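Local structure of 4-methyl-5(B-hydroxyethyl)-thiazole monophosphate biosynthesis enzyme (Vibrio cholerae O1 biovar El Tor, 3OT1) at the interface of chains B and A. The protein is of unknown function but belongs to the DJ-1/PfpI superfamily and may take part in thiazole monophosphate biosynthesis. Numbering follows the deposited sequence. Chains: chain A, 4-methyl-5(B-hydroxyethyl)-thiazole monophosphate biosynthesis enzyme; chain B, 4-methyl-5(B-hydroxyethyl)-thiazole monophosphate biosynthesis enzyme.

Contact 1: the interface of chains B and A. Residues chain B 190-192; chain A 148, 161-162, 164-165.
B:Val191 and A:Thr165 meet through their methyl groups in the tightly packed part of this probable dimer contact, with CG1 of the valine 3.7 Å from CG2 of the threonine. The threonine side chain is held from within its own chain: its hydroxyl OG1 takes the N-H of A:Gly162 and donates a hydrogen bond to the carbonyl O of the same residue. With OG1 thus placed between the backbone N and the carbonyl carbon (chi1 71°), CG2 is left to face the valine. The same methyl also lies over one face of the A:Arg148 guanidinium, toward its rim. Just beside this, the backbone N of A:Gly164 donates to the carbonyl O of B:Met190 at 2.7 Å, pinning the turn that carries the valine. B:Val191 itself has a left-handed backbone conformation (phi 59°, psi 47°), one seldom taken by a beta-branched residue and probably paid for by the contact.

The other flank is looser. A:Arg148 NH1 bonds to the carbonyl O of B:Leu192 at 3.1 Å, reaching it from above the carbonyl plane, and its bonds to B:Val191 O are weak. A:Gln161 crosses the valine at about a right angle, its amide OE1 3.5 Å from CG1 in simple van der Waals contact. In the fold, chain B supplies the end of the 3-10 helix 188-190 and the loop beyond, while chain A supplies the 3-10 turn 163-165 leading into helix 166-178, with A:Arg148 preceding strand 149-152.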
HETATM    1  N   MSE B 190      -0.885   4.010 -12.157  0.50  8.52           N
HETATM    2  CA  MSE B 190      -0.750   3.170 -11.059  0.50  7.72           C
HETATM    3  C   MSE B 190      -0.941   1.693 -11.446  0.50  6.67           C
HETATM    4  O   MSE B 190      -0.713   0.839 -10.617  0.50  7.25           O
HETATM    5  CB  MSE B 190      -1.628   3.732  -9.972  0.50  8.22           C
HETATM    6  CG  MSE B 190      -1.284   5.197  -9.717  0.50  7.74           C
HETATM    7 SE   MSE B 190      -2.298   5.856  -8.253  0.50  8.13          SE
HETATM    8  CE  MSE B 190      -1.376   4.961  -6.816  0.50  7.13           C
ATOM      9  N   VAL B 191      -1.281   1.398 -12.710  1.00  5.87           N
ATOM     10  CA  VAL B 191      -1.420   0.010 -13.219  1.00  5.97           C
ATOM     11  C   VAL B 191      -2.486  -0.727 -12.406  1.00  5.56           C
ATOM     12  O   VAL B 191      -2.321  -1.866 -11.971  1.00  6.10           O
ATOM     13  CB  VAL B 191      -0.075  -0.787 -13.319  1.00  6.27           C
ATOM     14  CG1 VAL B 191      -0.229  -1.917 -14.308  1.00  7.75           C
ATOM     15  CG2 VAL B 191       1.071   0.143 -13.737  1.00  7.98           C
ATOM     16  N   LEU B 192      -3.624  -0.050 -12.216  1.00  6.50           N
ATOM     17  CA  LEU B 192      -4.820  -0.697 -11.691  0.50  7.00           C
ATOM     18  C   LEU B 192      -5.209  -1.851 -12.596  1.00  7.53           C
ATOM     19  O   LEU B 192      -4.901  -1.853 -13.778  1.00  7.84           O
ATOM     20  CB  LEU B 192      -6.004   0.279 -11.650  0.50  7.92           C
ATOM     21  CG  LEU B 192      -6.094   1.255 -10.481  0.50  8.15           C
ATOM     22  CD1 LEU B 192      -4.988   2.284 -10.486  0.50  9.81           C
ATOM     23  CD2 LEU B 192      -7.469   1.913 -10.504  0.50  9.06           C
TER
ATOM     24  N   ARG A 148       1.244  -8.441 -15.950  1.00  6.67           N
ATOM     25  CA  ARG A 148       1.261  -7.689 -14.699  1.00  6.22           C
ATOM     26  C   ARG A 148       2.326  -8.186 -13.749  1.00  5.55           C
ATOM     27  O   ARG A 148       2.953  -7.369 -13.055  1.00  5.80           O
ATOM     28  CB  ARG A 148      -0.121  -7.733 -14.036  1.00  6.03           C
ATOM     29  CG  ARG A 148      -1.172  -6.988 -14.830  1.00  7.32           C
ATOM     30  CD  ARG A 148      -2.558  -7.189 -14.286  1.00  6.56           C
ATOM     31  NE  ARG A 148      -2.756  -6.521 -12.998  1.00  5.94           N
ATOM     32  CZ  ARG A 148      -3.040  -5.230 -12.855  1.00  5.86           C
ATOM     33  NH1 ARG A 148      -3.177  -4.423 -13.896  1.00  6.57           N
ATOM     34  NH2 ARG A 148      -3.230  -4.749 -11.640  1.00  5.43           N
ATOM     35  N   GLN A 161       4.784  -4.541 -12.357  1.00  4.63           N
ATOM     36  CA  GLN A 161       4.646  -3.241 -13.024  1.00  4.71           C
ATOM     37  C   GLN A 161       4.445  -1.996 -12.198  1.00  4.60           C
ATOM     38  O   GLN A 161       4.935  -0.957 -12.604  1.00  6.58           O
ATOM     39  CB  GLN A 161       3.524  -3.325 -14.037  1.00  5.13           C
ATOM     40  CG  GLN A 161       3.779  -4.321 -15.154  1.00  5.88           C
ATOM     41  CD  GLN A 161       2.849  -4.138 -16.346  1.00  7.03           C
ATOM     42  OE1 GLN A 161       2.200  -3.089 -16.493  1.00 10.34           O
ATOM     43  NE2 GLN A 161       2.863  -5.092 -17.258  1.00  7.85           N
ATOM     44  N   GLY A 162       3.705  -2.019 -11.098  1.00  5.00           N
ATOM     45  CA  GLY A 162       3.376  -0.759 -10.459  1.00  5.15           C
ATOM     46  C   GLY A 162       2.627  -0.912  -9.168  1.00  5.19           C
ATOM     47  O   GLY A 162       2.400  -2.008  -8.710  1.00  5.12           O
ATOM     48  N   GLY A 164      -0.441  -0.700  -8.459  1.00  4.80           N
ATOM     49  CA  GLY A 164      -1.651  -1.487  -8.632  1.00  4.93           C
ATOM     50  C   GLY A 164      -1.439  -2.956  -8.900  1.00  4.74           C
ATOM     51  O   GLY A 164      -2.406  -3.710  -8.957  1.00  5.03           O
ATOM     52  N   THR A 165      -0.174  -3.362  -9.096  1.00  5.10           N
ATOM     53  CA  THR A 165       0.178  -4.769  -9.209  1.00  4.81           C
ATOM     54  C   THR A 165       0.983  -5.272  -8.010  1.00  4.26           C
ATOM     55  O   THR A 165       1.367  -6.443  -7.982  1.00  4.93           O
ATOM     56  CB  THR A 165       0.990  -5.070 -10.508  1.00  4.57           C
ATOM     57  OG1 THR A 165       2.307  -4.523 -10.425  1.00  4.73           O
ATOM     58  CG2 THR A 165       0.310  -4.582 -11.750  1.00  5.58           C
TER

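Contact 2: the interface of chains B and A. Residues chain B 132, 162-164; chain A 167, 190-192.
The imidazole of B:His132 is approached loosely by A:Val191, whose methyl CG2 stands to one side of the ring plane, beyond its NE2-CD2 edge and 4.3 Å from NE2; the contact is light and hides little surface. In the DJ-1/PfpI family a histidine at such a position typically lies near the reactive cysteine, so the partner chain may well border the active-site region here. The ring of B:Pro163 is met on one face: the carbonyl O of A:Met190 sits almost straight above its N, at 3.6 Å. On that same side, but past the CB edge, comes the methyl CE of the selenomethionine, 4.0 Å from B:Pro163 CB. The side chain of A:Met190 runs extended as far as selenium and then bends at its last torsion (chi3 74°), which turns CE back toward the proline.

The polar link is a backbone one, from B:Gly164 N to A:Met190 O at 2.7 Å, so the carbonyl both caps the proline face and accepts the glycine N-H. Lacking a side chain, B:Gly164 may let the partner backbone come close: the carbonyl O of A:Val191 is 3.3 Å from its carbonyl carbon. A:Leu167, from helix 166-178 of chain A, approaches the glycine with one methyl branch, CD2 lying 4.1 Å from B:Gly164 CA. Its CG stands anti to the backbone N (chi1 -176°), carrying that branch across toward the other subunit.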
ATOM      1  N   HIS B 132     -14.870  -4.050   6.334  1.00  6.30           N
ATOM      2  CA  HIS B 132     -14.261  -5.343   6.028  1.00  6.73           C
ATOM      3  C   HIS B 132     -15.300  -6.454   6.143  1.00  8.02           C
ATOM      4  O   HIS B 132     -16.075  -6.455   7.087  1.00  7.83           O
ATOM      5  CB  HIS B 132     -13.123  -5.610   6.991  1.00  6.81           C
ATOM      6  CG  HIS B 132     -12.265  -6.734   6.562  1.00  7.39           C
ATOM      7  ND1 HIS B 132     -12.619  -8.052   6.738  1.00  9.11           N
ATOM      8  CD2 HIS B 132     -11.082  -6.724   5.914  1.00 10.45           C
ATOM      9  CE1 HIS B 132     -11.673  -8.805   6.208  1.00 10.25           C
ATOM     10  NE2 HIS B 132     -10.719  -8.028   5.728  1.00 11.20           N
ATOM     11  N   GLY B 162     -11.094  -3.076   2.498  1.00  5.90           N
ATOM     12  CA  GLY B 162      -9.878  -3.735   2.957  1.00  6.39           C
ATOM     13  C   GLY B 162      -8.660  -3.350   2.168  1.00  6.17           C
ATOM     14  O   GLY B 162      -8.684  -2.464   1.307  1.00  5.86           O
ATOM     15  N   PRO B 163      -7.555  -4.042   2.433  1.00  6.23           N
ATOM     16  CA  PRO B 163      -6.306  -3.726   1.770  1.00  6.37           C
ATOM     17  C   PRO B 163      -6.458  -3.674   0.245  1.00  6.02           C
ATOM     18  O   PRO B 163      -5.921  -2.784  -0.406  1.00  6.17           O
ATOM     19  CB  PRO B 163      -5.376  -4.859   2.239  1.00  7.39           C
ATOM     20  CG  PRO B 163      -5.873  -5.201   3.595  1.00  7.63           C
ATOM     21  CD  PRO B 163      -7.373  -5.087   3.468  1.00  6.74           C
ATOM     22  N   GLY B 164      -7.172  -4.644  -0.309  1.00  5.43           N
ATOM     23  CA  GLY B 164      -7.346  -4.760  -1.742  1.00  6.03           C
ATOM     24  C   GLY B 164      -8.313  -3.782  -2.363  1.00  5.33           C
ATOM     25  O   GLY B 164      -8.429  -3.742  -3.590  1.00  5.91           O
TER
ATOM     26  N   LEU A 167       0.248  -5.937  -4.804  1.00  4.92           N
ATOM     27  CA  LEU A 167      -0.345  -7.019  -4.048  0.50  5.67           C
ATOM     28  C   LEU A 167      -0.225  -8.347  -4.829  1.00  5.05           C
ATOM     29  O   LEU A 167       0.175  -9.368  -4.270  1.00  5.48           O
ATOM     30  CB  LEU A 167      -1.772  -6.638  -3.715  0.50  6.11           C
ATOM     31  CG  LEU A 167      -2.573  -7.573  -2.849  0.50  7.18           C
ATOM     32  CD1 LEU A 167      -1.814  -8.021  -1.607  0.50  7.76           C
ATOM     33  CD2 LEU A 167      -3.864  -6.870  -2.466  0.50 10.22           C
HETATM   34  N   MSE A 190      -8.165 -10.314   2.149  1.00  8.10           N
HETATM   35  CA  MSE A 190      -7.651  -8.991   1.777  1.00  7.99           C
HETATM   36  C   MSE A 190      -8.507  -8.197   0.804  1.00  7.63           C
HETATM   37  O   MSE A 190      -8.207  -7.033   0.562  1.00  8.32           O
HETATM   38  CB  MSE A 190      -6.221  -9.124   1.241  1.00  8.13           C
HETATM   39  CG  MSE A 190      -5.258  -9.681   2.289  1.00  8.66           C
HETATM   40 SE   MSE A 190      -3.420  -9.842   1.695  1.00 10.98          SE
HETATM   41  CE  MSE A 190      -3.049  -8.068   1.765  1.00 10.66           C
ATOM     42  N   VAL A 191      -9.591  -8.786   0.295  1.00  7.67           N
ATOM     43  CA  VAL A 191     -10.515  -8.113  -0.607  1.00  7.91           C
ATOM     44  C   VAL A 191      -9.847  -7.656  -1.898  1.00  7.82           C
ATOM     45  O   VAL A 191     -10.094  -6.551  -2.411  1.00  7.79           O
ATOM     46  CB  VAL A 191     -11.329  -6.957   0.068  1.00  7.99           C
ATOM     47  CG1 VAL A 191     -12.638  -6.756  -0.657  1.00  9.74           C
ATOM     48  CG2 VAL A 191     -11.582  -7.225   1.562  1.00 10.16           C
ATOM     49  N   LEU A 192      -9.000  -8.515  -2.451  1.00  8.73           N
ATOM     50  CA  LEU A 192      -8.539  -8.428  -3.827  0.50  9.39           C
ATOM     51  C   LEU A 192      -9.741  -8.319  -4.751  1.00  8.39           C
ATOM     52  O   LEU A 192     -10.815  -8.851  -4.422  1.00  9.21           O
ATOM     53  CB  LEU A 192      -7.780  -9.716  -4.210  0.50 10.33           C
ATOM     54  CG  LEU A 192      -6.345  -9.954  -3.712  0.50 10.95           C
ATOM     55  CD1 LEU A 192      -6.187  -9.989  -2.190  0.50 11.47           C
ATOM     56  CD2 LEU A 192      -5.806 -11.259  -4.295  0.50 13.32           C
TER

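Contact 3: the interface of chains B and A. Residues chain B 30, 33-34; chain A 21, 54, 163.
B:Arg34 and A:Glu21 form a straight salt bridge across the interface: NH2 donates to OE1 at 2.8 Å with 170° at the hydrogen. The oxygen lies in the guanidinium plane, whereas the arginine comes from above the carboxylate plane. Within chain B, NE of B:Arg34 bonds to OD1 of B:Asp30 on its syn side, which fixes the rotation of the guanidinium. A longer salt bridge crosses from A:Arg54 NE to B:Asp30 OD1, at 3.8 Å.

Between the acids, B:Asp30 OD2 and A:Glu21 OE1 are 2.5 Å apart and the carboxylates are nearly coplanar. So short an approach suggests a shared proton, a state the nearby arginines could influence, although the proton itself is not seen.

Stacking brings in A:Arg54. Its guanidinium lies over that of B:Arg34, the planes 13° apart and the CZ atoms 3.6 Å from each other; the two acids presumably offset the like charges.

Apolar contact comes from the A:Arg54 chain, bent at chi2 (72°), whose CG packs 3.7 Å from B:Val33 CG1. A:Pro163 borders the B:Arg34 tip. The network ties helix 22-34 of chain B to two loops of chain A, and probably steadies a dimer of the kind common in this family.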
ATOM      1  N   ASP B  30      -0.074   8.171   0.028  1.00  4.55           N
ATOM      2  CA  ASP B  30       0.672   8.262  -1.232  1.00  4.49           C
ATOM      3  C   ASP B  30      -0.265   8.699  -2.358  1.00  4.41           C
ATOM      4  O   ASP B  30       0.029   9.636  -3.105  1.00  5.13           O
ATOM      5  CB  ASP B  30       1.333   6.893  -1.486  1.00  5.24           C
ATOM      6  CG  ASP B  30       2.200   6.809  -2.698  1.00  5.51           C
ATOM      7  OD1 ASP B  30       1.949   7.437  -3.730  1.00  6.67           O
ATOM      8  OD2 ASP B  30       3.175   6.022  -2.577  1.00  7.50           O
ATOM      9  N   VAL B  33      -1.220  12.311  -2.058  1.00  4.42           N
ATOM     10  CA  VAL B  33      -0.097  13.170  -2.383  1.00  4.25           C
ATOM     11  C   VAL B  33       0.115  13.247  -3.910  1.00  4.62           C
ATOM     12  O   VAL B  33       0.431  14.307  -4.459  1.00  4.62           O
ATOM     13  CB  VAL B  33       1.171  12.724  -1.616  1.00  4.36           C
ATOM     14  CG1 VAL B  33       2.390  13.435  -2.150  1.00  5.28           C
ATOM     15  CG2 VAL B  33       0.990  12.991  -0.118  1.00  6.21           C
ATOM     16  N   ARG B  34      -0.085  12.141  -4.604  1.00  4.20           N
ATOM     17  CA  ARG B  34      -0.004  12.118  -6.046  1.00  4.54           C
ATOM     18  C   ARG B  34      -1.000  13.057  -6.707  1.00  4.98           C
ATOM     19  O   ARG B  34      -0.780  13.535  -7.825  1.00  5.51           O
ATOM     20  CB  ARG B  34      -0.203  10.697  -6.601  1.00  4.47           C
ATOM     21  CG  ARG B  34       0.983   9.765  -6.345  1.00  4.62           C
ATOM     22  CD  ARG B  34       0.611   8.332  -6.650  1.00  5.80           C
ATOM     23  NE  ARG B  34       1.752   7.425  -6.559  1.00  4.65           N
ATOM     24  CZ  ARG B  34       2.343   6.788  -7.563  1.00  4.39           C
ATOM     25  NH1 ARG B  34       1.917   6.914  -8.808  1.00  5.33           N
ATOM     26  NH2 ARG B  34       3.367   5.993  -7.269  1.00  5.07           N
TER
ATOM     27  N   GLU A  21       9.399   4.002  -3.531  1.00  4.25           N
ATOM     28  CA  GLU A  21       7.943   4.102  -3.599  1.00  4.21           C
ATOM     29  C   GLU A  21       7.372   3.439  -2.336  1.00  4.37           C
ATOM     30  O   GLU A  21       7.505   2.222  -2.157  1.00  4.48           O
ATOM     31  CB  GLU A  21       7.402   3.484  -4.885  1.00  3.97           C
ATOM     32  CG  GLU A  21       6.273   4.285  -5.493  1.00  4.90           C
ATOM     33  CD  GLU A  21       5.092   4.435  -4.595  1.00  5.15           C
ATOM     34  OE1 GLU A  21       4.428   5.510  -4.679  1.00  7.12           O
ATOM     35  OE2 GLU A  21       4.835   3.511  -3.789  1.00  5.53           O
ATOM     36  N   ARG A  54       6.718   9.963  -1.858  1.00  4.90           N
ATOM     37  CA  ARG A  54       5.561  10.814  -1.535  1.00  4.87           C
ATOM     38  C   ARG A  54       5.613  11.314  -0.101  1.00  5.37           C
ATOM     39  O   ARG A  54       4.617  11.741   0.481  1.00  7.43           O
ATOM     40  CB  ARG A  54       4.234  10.126  -1.869  1.00  5.09           C
ATOM     41  CG  ARG A  54       3.806  10.268  -3.316  1.00  4.90           C
ATOM     42  CD  ARG A  54       4.666   9.444  -4.240  1.00  4.82           C
ATOM     43  NE  ARG A  54       4.326   9.713  -5.628  1.00  4.72           N
ATOM     44  CZ  ARG A  54       4.952   9.157  -6.660  1.00  4.68           C
ATOM     45  NH1 ARG A  54       5.845   8.204  -6.427  1.00  4.79           N
ATOM     46  NH2 ARG A  54       4.693   9.515  -7.912  1.00  5.77           N
ATOM     47  N   PRO A 163       2.258   0.212  -8.558  1.00  5.31           N
ATOM     48  CA  PRO A 163       1.506   0.163  -7.297  1.00  5.82           C
ATOM     49  C   PRO A 163       0.278  -0.752  -7.337  1.00  5.04           C
ATOM     50  O   PRO A 163       0.026  -1.495  -6.386  1.00  5.72           O
ATOM     51  CB  PRO A 163       1.142   1.627  -7.058  1.00  7.29           C
ATOM     52  CG  PRO A 163       2.260   2.382  -7.745  1.00  7.65           C
ATOM     53  CD  PRO A 163       2.545   1.600  -8.977  1.00  5.64           C
TER

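Contact 1 and contact 2 are the two copies of one arrangement, as expected of a roughly twofold pair: the segment 190-192 of one chain meets the turn around residues 162-164 of the other, in either direction, with centres about 15 Å apart. Contact 3 lies about 13 Å from contact 1 and 18 Å from contact 2. It is joined to contact 1 through A:Pro163, which follows A:Gly162 and precedes A:Gly164 in the same chain. A backbone-centred pairing and a charged cluster beside it would together hold the two chains, which fits the homodimer common in this family, though the structure alone does not prove it.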